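Local atomic coordinates of uncharacterized protein (Xanthomonas axonopodis pv. citri, PDB entry 3OV5), a protein that is the VirB7 component of a bacterial type IV secretion system, its globular part resembling the N0 domain of outer membrane transport proteins. Residues 5-10 / 46-51; 30-35 / 77-82; 39-44 / 61-66. All coordinates share one frame; numbering follows the deposited sequence. Where two conformers were deposited one is given.

Contact 1: residues 5-10 / 46-51; sequences TYQATP and AISTTS. With IPA (isopropyl alcohol), chain B.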
ATOM      1  N   THR A   5      -4.202  -9.980   9.041  1.00  8.57           N
ATOM      2  CA  THR A   5      -4.832  -8.786   8.443  0.70  7.75           C
ATOM      3  C   THR A   5      -3.798  -7.809   7.991  1.00  6.79           C
ATOM      4  O   THR A   5      -2.753  -7.568   8.615  1.00  8.22           O
ATOM      5  CB  THR A   5      -5.741  -7.961   9.374  0.70  9.58           C
ATOM      6  OG1 THR A   5      -4.990  -7.631  10.543  0.70 11.28           O
ATOM      7  CG2 THR A   5      -6.981  -8.727   9.762  0.70 11.06           C
ATOM      8  N   TYR A   6      -4.094  -7.243   6.828  1.00  6.54           N
ATOM      9  CA  TYR A   6      -3.350  -6.114   6.284  1.00  6.53           C
ATOM     10  C   TYR A   6      -3.734  -4.869   7.090  1.00  6.56           C
ATOM     11  O   TYR A   6      -4.906  -4.518   7.191  1.00  7.51           O
ATOM     12  CB  TYR A   6      -3.685  -5.885   4.805  1.00  7.15           C
ATOM     13  CG  TYR A   6      -3.256  -7.031   3.943  1.00  6.52           C
ATOM     14  CD1 TYR A   6      -1.935  -7.122   3.506  1.00  6.89           C
ATOM     15  CD2 TYR A   6      -4.134  -8.067   3.626  1.00  7.30           C
ATOM     16  CE1 TYR A   6      -1.507  -8.200   2.719  1.00  6.93           C
ATOM     17  CE2 TYR A   6      -3.711  -9.163   2.884  1.00  7.22           C
ATOM     18  CZ  TYR A   6      -2.405  -9.213   2.426  1.00  6.61           C
ATOM     19  OH  TYR A   6      -2.022 -10.293   1.666  1.00  7.80           O
ATOM     20  N   GLN A   7      -2.721  -4.228   7.661  1.00  6.20           N
ATOM     21  CA  GLN A   7      -2.879  -3.057   8.508  1.00  6.44           C
ATOM     22  C   GLN A   7      -1.535  -2.386   8.668  1.00  5.98           C
ATOM     23  O   GLN A   7      -0.491  -3.009   8.406  1.00  6.25           O
ATOM     24  CB  GLN A   7      -3.459  -3.423   9.878  1.00  6.82           C
ATOM     25  CG  GLN A   7      -2.559  -4.371  10.649  1.00  8.39           C
ATOM     26  CD  GLN A   7      -3.072  -4.681  12.033  1.00 10.62           C
ATOM     27  OE1 GLN A   7      -3.925  -4.011  12.596  1.00 15.59           O
ATOM     28  NE2 GLN A   7      -2.527  -5.732  12.610  1.00 12.16           N
ATOM     29  N   ALA A   8      -1.542  -1.154   9.168  1.00  6.24           N
ATOM     30  CA  ALA A   8      -0.324  -0.557   9.686  1.00  6.63           C
ATOM     31  C   ALA A   8      -0.075  -1.089  11.092  1.00  7.31           C
ATOM     32  O   ALA A   8      -1.009  -1.352  11.850  1.00  9.09           O
ATOM     33  CB  ALA A   8      -0.434   0.969   9.718  1.00  7.95           C
ATOM     34  N   THR A   9       1.199  -1.246  11.430  1.00  7.75           N
ATOM     35  CA  THR A   9       1.595  -1.738  12.742  1.00  8.98           C
ATOM     36  C   THR A   9       2.688  -0.870  13.280  1.00 10.31           C
ATOM     37  O   THR A   9       3.229  -0.057  12.559  1.00 10.11           O
ATOM     38  CB  THR A   9       2.122  -3.161  12.669  1.00  8.73           C
ATOM     39  OG1 THR A   9       3.391  -3.186  11.992  1.00  8.55           O
ATOM     40  CG2 THR A   9       1.131  -4.076  12.042  1.00  9.33           C
ATOM     41  N   PRO A  10       3.021  -1.036  14.579  1.00 12.05           N
ATOM     42  CA  PRO A  10       4.114  -0.245  15.150  1.00 13.05           C
ATOM     43  C   PRO A  10       5.437  -0.316  14.371  1.00 12.35           C
ATOM     44  O   PRO A  10       6.187   0.640  14.358  1.00 15.03           O
ATOM     45  CB  PRO A  10       4.275  -0.835  16.568  1.00 13.71           C
ATOM     46  CG  PRO A  10       2.914  -1.255  16.931  1.00 14.67           C
ATOM     47  CD  PRO A  10       2.401  -1.870  15.637  1.00 13.68           C
ATOM     48  N   ALA A  46      -6.999   3.334   9.664  1.00 10.11           N
ATOM     49  CA  ALA A  46      -8.315   2.731   9.476  1.00 10.67           C
ATOM     50  C   ALA A  46      -8.243   1.350   8.830  1.00  9.78           C
ATOM     51  O   ALA A  46      -9.226   0.610   8.869  1.00 12.17           O
ATOM     52  CB  ALA A  46      -9.199   3.657   8.646  1.00 12.71           C
ATOM     53  N   ILE A  47      -7.120   1.004   8.190  1.00  7.17           N
ATOM     54  CA  ILE A  47      -7.089  -0.207   7.381  1.00  7.02           C
ATOM     55  C   ILE A  47      -6.859  -1.421   8.262  1.00  6.96           C
ATOM     56  O   ILE A  47      -5.881  -1.479   9.022  1.00  7.55           O
ATOM     57  CB  ILE A  47      -5.986  -0.116   6.332  1.00  7.02           C
ATOM     58  CG1 ILE A  47      -6.210   1.125   5.450  1.00  7.92           C
ATOM     59  CG2 ILE A  47      -5.929  -1.411   5.524  1.00  8.02           C
ATOM     60  CD1 ILE A  47      -5.077   1.364   4.437  1.00  8.47           C
ATOM     61  N   SER A  48      -7.747  -2.393   8.160  1.00  7.44           N
ATOM     62  CA  SER A  48      -7.570  -3.652   8.865  1.00  8.32           C
ATOM     63  C   SER A  48      -8.463  -4.664   8.195  1.00  8.14           C
ATOM     64  O   SER A  48      -9.660  -4.723   8.475  1.00 10.38           O
ATOM     65  CB  SER A  48      -7.965  -3.509  10.339  1.00 11.91           C
ATOM     66  OG  SER A  48      -7.941  -4.770  10.989  1.00 16.33           O
ATOM     67  N   THR A  49      -7.895  -5.453   7.293  1.00  6.77           N
ATOM     68  CA  THR A  49      -8.695  -6.366   6.491  1.00  6.59           C
ATOM     69  C   THR A  49      -7.888  -7.560   6.064  1.00  6.63           C
ATOM     70  O   THR A  49      -6.685  -7.457   5.811  1.00  6.81           O
ATOM     71  CB  THR A  49      -9.292  -5.641   5.255  1.00  6.74           C
ATOM     72  OG1 THR A  49      -9.922  -6.593   4.392  1.00  6.86           O
ATOM     73  CG2 THR A  49      -8.212  -4.933   4.476  1.00  6.31           C
ATOM     74  N   THR A  50      -8.549  -8.715   5.957  1.00  6.95           N
ATOM     75  CA  THR A  50      -7.912  -9.905   5.431  1.00  7.18           C
ATOM     76  C   THR A  50      -7.740  -9.857   3.905  1.00  6.73           C
ATOM     77  O   THR A  50      -7.041 -10.706   3.349  1.00  7.97           O
ATOM     78  CB  THR A  50      -8.700 -11.188   5.786  1.00  8.47           C
ATOM     79  OG1 THR A  50     -10.006 -11.079   5.215  1.00  9.96           O
ATOM     80  CG2 THR A  50      -8.766 -11.401   7.297  1.00 10.05           C
ATOM     81  N   SER A  51      -8.402  -8.905   3.234  1.00  6.40           N
ATOM     82  CA  SER A  51      -8.397  -8.824   1.773  1.00  6.45           C
ATOM     83  C   SER A  51      -7.294  -7.913   1.281  1.00  5.80           C
ATOM     84  O   SER A  51      -7.331  -6.712   1.555  1.00  5.56           O
ATOM     85  CB  SER A  51      -9.742  -8.280   1.319  1.00  6.61           C
ATOM     86  OG  SER A  51      -9.698  -7.908  -0.052  1.00  7.00           O
TER
HETATM   87  C1  IPA B   1     -11.730 -13.059   6.434  1.00 17.76           C
HETATM   88  C2  IPA B   1     -12.752 -12.386   7.327  1.00 12.07           C
HETATM   89  C3  IPA B   1     -12.587 -12.796   8.779  1.00 17.94           C
HETATM   90  O2  IPA B   1     -12.690 -10.978   7.212  1.00 21.02           O

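Contact 2: residues 30-35 / 77-82; sequences LSYNLP and LLVQPV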
ATOM      1  N   LEU A  30       7.026  -5.950  -4.457  1.00  9.40           N
ATOM      2  CA  LEU A  30       6.620  -4.551  -4.412  1.00  8.16           C
ATOM      3  C   LEU A  30       7.316  -3.802  -5.544  1.00  7.34           C
ATOM      4  O   LEU A  30       8.551  -3.823  -5.629  1.00  8.15           O
ATOM      5  CB  LEU A  30       7.008  -3.908  -3.079  1.00  8.82           C
ATOM      6  CG  LEU A  30       6.786  -2.397  -2.989  1.00  8.07           C
ATOM      7  CD1 LEU A  30       5.325  -2.036  -3.136  1.00  9.15           C
ATOM      8  CD2 LEU A  30       7.323  -1.861  -1.662  1.00 10.64           C
ATOM      9  N   SER A  31       6.536  -3.113  -6.381  1.00  6.57           N
ATOM     10  CA  SER A  31       7.070  -2.173  -7.360  0.70  6.68           C
ATOM     11  C   SER A  31       6.666  -0.782  -6.923  1.00  6.07           C
ATOM     12  O   SER A  31       5.503  -0.394  -7.027  1.00  6.89           O
ATOM     13  CB  SER A  31       6.519  -2.481  -8.741  0.70  8.76           C
ATOM     14  OG  SER A  31       6.997  -3.747  -9.165  0.70 11.19           O
ATOM     15  N   TYR A  32       7.630  -0.068  -6.355  1.00  6.58           N
ATOM     16  CA  TYR A  32       7.393   1.248  -5.804  1.00  6.70           C
ATOM     17  C   TYR A  32       7.885   2.286  -6.807  1.00  6.47           C
ATOM     18  O   TYR A  32       9.067   2.579  -6.893  1.00  9.08           O
ATOM     19  CB  TYR A  32       8.087   1.392  -4.440  1.00  7.00           C
ATOM     20  CG  TYR A  32       7.686   2.657  -3.732  1.00  6.71           C
ATOM     21  CD1 TYR A  32       6.503   2.710  -2.982  1.00  6.81           C
ATOM     22  CD2 TYR A  32       8.445   3.810  -3.839  1.00  7.57           C
ATOM     23  CE1 TYR A  32       6.078   3.899  -2.368  1.00  7.33           C
ATOM     24  CE2 TYR A  32       8.043   5.003  -3.216  1.00  7.17           C
ATOM     25  CZ  TYR A  32       6.848   5.043  -2.501  1.00  6.43           C
ATOM     26  OH  TYR A  32       6.402   6.193  -1.916  1.00  7.15           O
ATOM     27  N   ASN A  33       6.962   2.812  -7.610  1.00  5.55           N
ATOM     28  CA  ASN A  33       7.310   3.624  -8.774  1.00  5.45           C
ATOM     29  C   ASN A  33       7.090   5.123  -8.545  1.00  5.38           C
ATOM     30  O   ASN A  33       6.601   5.840  -9.430  1.00  6.35           O
ATOM     31  CB  ASN A  33       6.523   3.137  -9.994  1.00  6.02           C
ATOM     32  CG  ASN A  33       6.896   1.757 -10.457  1.00  5.89           C
ATOM     33  OD1 ASN A  33       7.730   1.077  -9.868  1.00  7.47           O
ATOM     34  ND2 ASN A  33       6.257   1.335 -11.539  1.00  7.39           N
ATOM     35  N   LEU A  34       7.471   5.589  -7.361  1.00  6.08           N
ATOM     36  CA  LEU A  34       7.442   6.998  -7.002  1.00  5.22           C
ATOM     37  C   LEU A  34       8.840   7.458  -6.659  1.00  5.15           C
ATOM     38  O   LEU A  34       9.681   6.659  -6.218  1.00  5.97           O
ATOM     39  CB  LEU A  34       6.525   7.240  -5.810  1.00  5.56           C
ATOM     40  CG  LEU A  34       5.066   6.781  -5.971  1.00  6.08           C
ATOM     41  CD1 LEU A  34       4.317   7.002  -4.672  1.00  6.55           C
ATOM     42  CD2 LEU A  34       4.375   7.547  -7.100  1.00  7.38           C
ATOM     43  N   PRO A  35       9.118   8.772  -6.798  1.00  5.01           N
ATOM     44  CA  PRO A  35      10.488   9.234  -6.564  1.00  5.34           C
ATOM     45  C   PRO A  35      10.892   9.252  -5.097  1.00  5.87           C
ATOM     46  O   PRO A  35      12.091   9.199  -4.792  1.00  8.13           O
ATOM     47  CB  PRO A  35      10.474  10.663  -7.094  1.00  6.26           C
ATOM     48  CG  PRO A  35       9.028  11.064  -7.057  1.00  6.19           C
ATOM     49  CD  PRO A  35       8.268   9.834  -7.364  1.00  5.70           C
ATOM     50  N   LEU A  77       2.420  -5.780  -5.557  1.00  6.53           N
ATOM     51  CA  LEU A  77       1.824  -4.552  -5.099  1.00  6.21           C
ATOM     52  C   LEU A  77       2.500  -3.433  -5.894  1.00  6.03           C
ATOM     53  O   LEU A  77       3.717  -3.320  -5.902  1.00  7.59           O
ATOM     54  CB  LEU A  77       2.052  -4.391  -3.599  1.00  6.32           C
ATOM     55  CG  LEU A  77       1.287  -5.411  -2.752  1.00  7.40           C
ATOM     56  CD1 LEU A  77       1.759  -5.382  -1.317  1.00  8.49           C
ATOM     57  CD2 LEU A  77      -0.183  -5.077  -2.762  1.00 12.81           C
ATOM     58  N   LEU A  78       1.689  -2.658  -6.605  1.00  5.79           N
ATOM     59  CA  LEU A  78       2.159  -1.661  -7.553  1.00  5.74           C
ATOM     60  C   LEU A  78       1.757  -0.272  -7.078  1.00  5.87           C
ATOM     61  O   LEU A  78       0.565   0.007  -6.902  1.00  6.37           O
ATOM     62  CB  LEU A  78       1.540  -1.922  -8.935  1.00  6.96           C
ATOM     63  CG  LEU A  78       1.893  -0.932 -10.033  1.00  8.22           C
ATOM     64  CD1 LEU A  78       3.390  -0.818 -10.302  1.00  9.76           C
ATOM     65  CD2 LEU A  78       1.160  -1.336 -11.291  1.00 10.32           C
ATOM     66  N   VAL A  79       2.757   0.577  -6.827  1.00  5.66           N
ATOM     67  CA  VAL A  79       2.548   1.955  -6.395  1.00  5.74           C
ATOM     68  C   VAL A  79       3.061   2.851  -7.513  1.00  5.38           C
ATOM     69  O   VAL A  79       4.219   2.730  -7.893  1.00  5.80           O
ATOM     70  CB  VAL A  79       3.305   2.261  -5.092  1.00  6.24           C
ATOM     71  CG1 VAL A  79       2.973   3.675  -4.643  1.00  6.47           C
ATOM     72  CG2 VAL A  79       2.970   1.243  -4.003  1.00  7.07           C
ATOM     73  N   GLN A  80       2.209   3.726  -8.054  1.00  5.49           N
ATOM     74  CA  GLN A  80       2.611   4.466  -9.243  1.00  5.33           C
ATOM     75  C   GLN A  80       1.780   5.735  -9.319  1.00  5.02           C
ATOM     76  O   GLN A  80       0.730   5.845  -8.684  1.00  5.57           O
ATOM     77  CB  GLN A  80       2.382   3.622 -10.505  1.00  5.82           C
ATOM     78  CG  GLN A  80       0.914   3.282 -10.689  1.00  6.72           C
ATOM     79  CD  GLN A  80       0.611   2.469 -11.902  1.00  7.16           C
ATOM     80  OE1 GLN A  80       1.255   2.583 -12.959  1.00  7.77           O
ATOM     81  NE2 GLN A  80      -0.442   1.677 -11.793  1.00  8.88           N
ATOM     82  N   PRO A  81       2.204   6.698 -10.143  1.00  5.27           N
ATOM     83  CA  PRO A  81       1.299   7.792 -10.467  1.00  5.11           C
ATOM     84  C   PRO A  81       0.014   7.227 -11.053  1.00  5.20           C
ATOM     85  O   PRO A  81       0.065   6.270 -11.844  1.00  5.63           O
ATOM     86  CB  PRO A  81       2.088   8.600 -11.505  1.00  5.86           C
ATOM     87  CG  PRO A  81       3.530   8.260 -11.227  1.00  6.40           C
ATOM     88  CD  PRO A  81       3.472   6.786 -10.907  1.00  5.60           C
ATOM     89  N   VAL A  82      -1.131   7.819 -10.709  1.00  5.11           N
ATOM     90  CA  VAL A  82      -2.397   7.276 -11.207  1.00  5.34           C
ATOM     91  C   VAL A  82      -2.426   7.298 -12.735  1.00  5.36           C
ATOM     92  O   VAL A  82      -2.294   8.365 -13.333  1.00  5.36           O
ATOM     93  CB  VAL A  82      -3.607   8.068 -10.700  1.00  5.76           C
ATOM     94  CG1 VAL A  82      -4.898   7.493 -11.278  1.00  7.16           C
ATOM     95  CG2 VAL A  82      -3.648   8.133  -9.164  1.00  6.20           C
TER

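Contact 3: residues 39-44 / 61-66; sequences TLIGPV and AVYAAQ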
ATOM      1  N   THR A  39       5.714   9.304   4.642  1.00  5.59           N
ATOM      2  CA  THR A  39       5.273   8.812   5.922  0.70  5.60           C
ATOM      3  C   THR A  39       3.848   8.273   5.785  1.00  5.14           C
ATOM      4  O   THR A  39       3.082   8.672   4.909  1.00  6.44           O
ATOM      5  CB  THR A  39       5.394   9.871   6.995  0.70  7.12           C
ATOM      6  OG1 THR A  39       5.427   9.203   8.256  0.70  8.78           O
ATOM      7  CG2 THR A  39       4.257  10.787   6.980  0.70  7.85           C
ATOM      8  N   LEU A  40       3.481   7.374   6.694  1.00  5.60           N
ATOM      9  CA  LEU A  40       2.102   6.969   6.835  1.00  6.20           C
ATOM     10  C   LEU A  40       1.311   8.110   7.450  1.00  7.00           C
ATOM     11  O   LEU A  40       1.698   8.641   8.509  1.00 10.25           O
ATOM     12  CB  LEU A  40       1.997   5.725   7.733  1.00  7.46           C
ATOM     13  CG  LEU A  40       2.718   4.497   7.167  1.00  7.53           C
ATOM     14  CD1 LEU A  40       2.687   3.327   8.150  1.00 11.11           C
ATOM     15  CD2 LEU A  40       2.118   4.054   5.855  1.00  7.44           C
ATOM     16  N   ILE A  41       0.187   8.459   6.842  1.00  6.32           N
ATOM     17  CA  ILE A  41      -0.701   9.469   7.416  1.00  6.46           C
ATOM     18  C   ILE A  41      -1.813   8.814   8.208  1.00  6.08           C
ATOM     19  O   ILE A  41      -2.128   7.636   8.017  1.00  6.72           O
ATOM     20  CB  ILE A  41      -1.233  10.440   6.328  1.00  6.63           C
ATOM     21  CG1 ILE A  41      -1.986   9.704   5.217  1.00  7.12           C
ATOM     22  CG2 ILE A  41      -0.074  11.204   5.755  1.00  9.19           C
ATOM     23  CD1 ILE A  41      -2.771  10.688   4.332  1.00  7.84           C
ATOM     24  N   GLY A  42      -2.393   9.580   9.122  1.00  6.41           N
ATOM     25  CA  GLY A  42      -3.416   9.066  10.018  1.00  6.56           C
ATOM     26  C   GLY A  42      -4.448   8.131   9.419  1.00  6.60           C
ATOM     27  O   GLY A  42      -4.734   7.116  10.027  1.00  7.65           O
ATOM     28  N   PRO A  43      -5.048   8.461   8.254  1.00  6.61           N
ATOM     29  CA  PRO A  43      -6.074   7.601   7.658  1.00  7.99           C
ATOM     30  C   PRO A  43      -5.633   6.159   7.398  1.00  6.28           C
ATOM     31  O   PRO A  43      -6.482   5.282   7.277  1.00  8.15           O
ATOM     32  CB  PRO A  43      -6.450   8.343   6.350  1.00  9.52           C
ATOM     33  CG  PRO A  43      -6.040   9.698   6.525  1.00  9.67           C
ATOM     34  CD  PRO A  43      -4.961   9.760   7.565  1.00  7.56           C
ATOM     35  N   VAL A  44      -4.329   5.916   7.279  1.00  5.95           N
ATOM     36  CA  VAL A  44      -3.871   4.538   7.112  1.00  6.11           C
ATOM     37  C   VAL A  44      -4.254   3.677   8.325  1.00  6.61           C
ATOM     38  O   VAL A  44      -4.416   2.459   8.190  1.00  6.43           O
ATOM     39  CB  VAL A  44      -2.340   4.486   6.858  1.00  6.24           C
ATOM     40  CG1 VAL A  44      -1.829   3.094   6.726  1.00  8.06           C
ATOM     41  CG2 VAL A  44      -1.952   5.269   5.646  1.00  6.68           C
ATOM     42  N   ALA A  61      -6.716   5.019  -1.973  1.00  5.08           N
ATOM     43  CA  ALA A  61      -7.571   6.170  -1.744  1.00  5.69           C
ATOM     44  C   ALA A  61      -6.898   7.174  -0.803  1.00  5.09           C
ATOM     45  O   ALA A  61      -7.051   8.391  -0.973  1.00  6.00           O
ATOM     46  CB  ALA A  61      -8.903   5.742  -1.199  1.00  6.82           C
ATOM     47  N   VAL A  62      -6.149   6.670   0.194  1.00  4.63           N
ATOM     48  CA  VAL A  62      -5.480   7.558   1.136  1.00  5.22           C
ATOM     49  C   VAL A  62      -4.458   8.442   0.440  1.00  4.81           C
ATOM     50  O   VAL A  62      -4.295   9.607   0.814  1.00  5.38           O
ATOM     51  CB  VAL A  62      -4.843   6.735   2.274  1.00  5.86           C
ATOM     52  CG1 VAL A  62      -3.954   7.593   3.127  1.00  6.41           C
ATOM     53  CG2 VAL A  62      -5.921   6.055   3.127  1.00  7.01           C
ATOM     54  N   TYR A  63      -3.746   7.872  -0.558  1.00  4.67           N
ATOM     55  CA  TYR A  63      -2.686   8.592  -1.257  1.00  4.89           C
ATOM     56  C   TYR A  63      -3.128   9.153  -2.613  1.00  4.70           C
ATOM     57  O   TYR A  63      -2.323   9.747  -3.329  1.00  4.89           O
ATOM     58  CB  TYR A  63      -1.405   7.722  -1.355  1.00  4.91           C
ATOM     59  CG  TYR A  63      -0.727   7.592  -0.013  1.00  5.21           C
ATOM     60  CD1 TYR A  63      -1.121   6.612   0.894  1.00  5.27           C
ATOM     61  CD2 TYR A  63       0.267   8.501   0.366  1.00  5.50           C
ATOM     62  CE1 TYR A  63      -0.541   6.553   2.171  1.00  5.40           C
ATOM     63  CE2 TYR A  63       0.860   8.443   1.649  1.00  5.40           C
ATOM     64  CZ  TYR A  63       0.433   7.461   2.533  1.00  5.44           C
ATOM     65  OH  TYR A  63       0.942   7.369   3.823  1.00  5.97           O
ATOM     66  N   ALA A  64      -4.411   9.042  -2.953  1.00  4.63           N
ATOM     67  CA  ALA A  64      -4.906   9.510  -4.255  1.00  4.93           C
ATOM     68  C   ALA A  64      -4.700  10.996  -4.441  1.00  4.82           C
ATOM     69  O   ALA A  64      -4.407  11.434  -5.560  1.00  5.51           O
ATOM     70  CB  ALA A  64      -6.375   9.168  -4.428  1.00  5.12           C
ATOM     71  N   ALA A  65      -4.912  11.792  -3.384  1.00  5.32           N
ATOM     72  CA  ALA A  65      -4.803  13.254  -3.543  1.00  5.38           C
ATOM     73  C   ALA A  65      -3.366  13.692  -3.755  1.00  5.64           C
ATOM     74  O   ALA A  65      -3.142  14.819  -4.226  1.00  7.08           O
ATOM     75  CB  ALA A  65      -5.411  13.972  -2.343  1.00  6.34           C
ATOM     76  N   GLN A  66      -2.401  12.843  -3.420  1.00  5.17           N
ATOM     77  CA  GLN A  66      -0.989  13.033  -3.756  1.00  5.51           C
ATOM     78  C   GLN A  66      -0.652  12.583  -5.183  1.00  5.51           C
ATOM     79  O   GLN A  66       0.471  12.738  -5.625  1.00  6.47           O
ATOM     80  CB  GLN A  66      -0.161  12.295  -2.690  1.00  5.72           C
ATOM     81  CG  GLN A  66       1.336  12.441  -2.732  1.00  6.06           C
ATOM     82  CD  GLN A  66       1.849  13.831  -2.427  1.00  5.37           C
ATOM     83  OE1 GLN A  66       1.144  14.822  -2.506  1.00  8.20           O
ATOM     84  NE2 GLN A  66       3.090  13.913  -2.013  1.00  9.23           N
TER

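Contact 1: residues 5-10 / 46-51
Tyr6 and Thr49 form a short, weakly bonded antiparallel bridge between strand 6-7, near the start of the chain, and strand 48-49, which together make the two-stranded sheet of this N0-like domain. They are a hydrogen-bonded pair: Tyr6 N donates to Thr49 O at 2.8 Å, and Thr49 N to Tyr6 O at 3.1 Å. Tyr6 O also receives the CA-H of Ser48, with CA 3.3 Å away. One residue on, at Gln7, Ile47 O rests 3.2 Å from Gln7 CB.

Tyr6 CG is anti to the carbonyl carbon (chi1 -65°), beside the backbone N; the CD2-CE2 edge of the ring faces the turn that follows strand 48-49, with Thr50 O in the ring plane, 3.7 Å from Tyr6 CE2. That turn is an ST turn, closed by Ser51 N on Thr49 OG1 at 3.0 Å.

From there the chain enters helix 52-63, whose first turn Ser51 caps through OG on Gln54 N. The Tyr6 ring packs on Val52 and Ala55 of that helix and edge-to-face with Trp22 of helix 15-24, while its hydroxyl bonds Ser26, so the little sheet is tied to both helices.

Contact 2: residues 30-35 / 77-82
Val79 of strand 76-81 is touched by three side chains of 30-35: Leu34, Tyr32 and Leu30. Leu34 CD1 comes closest, 3.6 Å from Val79 CG1, the two side chains crossing at about a right angle. Tyr32 crosses the same valine obliquely: its CG is anti to the backbone N (chi1 -171°), and the CD1-CE1 side of the ring follows the isopropyl group, Tyr32 CE1 3.9 Å from Val79 CG1 and CD1 near CB and CG2. Leu30 CD1 meets Val79 CG2 at 4.1 Å. Leu30 CD1 also lies 3.4 Å from Leu77 O.

On the other face Ser31 and Leu78 pair, Ser31 CB packing on Leu78 CD1 at 3.9 Å, and the amide of Asn33 extends over the same methyl with ND2. Farther along, Leu34 CD2 covers the Gln80-Pro81 peptide and the proline CD.

The strands run parallel, the axes of 30-32 and 77-81 being 2° apart in direction. Ser31 grips with both its polar main-chain atoms: N donates to Leu77 O, and O accepts from Val79 N. Asn33 N donates to Val79 O at 2.8 Å and ends the ladder.

Strand 76-81 is central in the three-stranded mixed sheet, with 29-32 along one edge and antiparallel 68-73 along the other. Helix 15-24 packs on the Leu30, Tyr32 and Val79 face through Glu20, Leu15, Lys16 and Leu19, while Val68 of strand 68-73 touches Leu34 and Val79.

Contact 3: residues 39-44 / 61-66
Tyr63, on the segment that carries helix 52-63, meets the loop leading from strand 29-32 towards strand 48-49 at Thr39, a helix-to-loop contact within the N0-like fold. Tyr63 OH donates to Thr39 O at 2.7 Å, and this carbonyl oxygen lies in the plane of the ring, at its edge. The hydroxyl approaches from the side of the carbonyl, with a C=O...O angle of 128° and a tilt of only 19° from the carbonyl plane. Tyr63 CG stands anti to the carbonyl carbon (chi1 -72°), beside the backbone N; at the far end of the side chain, Tyr63 OH comes to lie 3.3 Å from Leu40 CA, against the loop backbone. The buried tyrosine thus has its polar end satisfied by a main-chain oxygen.

Beside this bond the packing is apolar. Val62, one residue earlier on the helix, points at the loop and divides its methyls among three partners. Val62 CG1 takes the end of Ile41, 3.5 Å from Ile41 CD1, the two side chains sliding past each other in opposite directions; Val62 CG2 meets Pro43 CB at 4.0 Å. The Val44 side chain crosses both Val62 and Tyr63 at about a right angle; its CG2 touches Val62 CG1 and Tyr63 CE1.

Val44 belongs to the 3-10 turn that starts at Gly42, and Val44 N bonds back to Ile41 O at 2.9 Å. Met18 of helix 15-24 packs on Leu40 and Val44, and Leu15 of the same helix touches Tyr63. Ile41 CG1 lies oblique to the phenol ring, 4.3 Å from Tyr63 CZ.

All three contacts belong to one compact 85-residue chain. Contacts 1 and 2 tie up different sheets on opposite sides of its centre, their own centres about 19 Å apart; the centre of contact 3 is about 14 Å from each of the other centres. Contact 3 touches contact 1 directly, Ala8 CB packing on Val44 CG1 at 3.9 Å, and adjoins contact 2 only in sequence, being nested in the loop that contact 2 closes. Contact 1 interleaves with both others along the chain. Helix 52-63 runs from the end of contact 1 into contact 3, and helix 15-24 packs against both sheets and contact 3, joining them in a single domain.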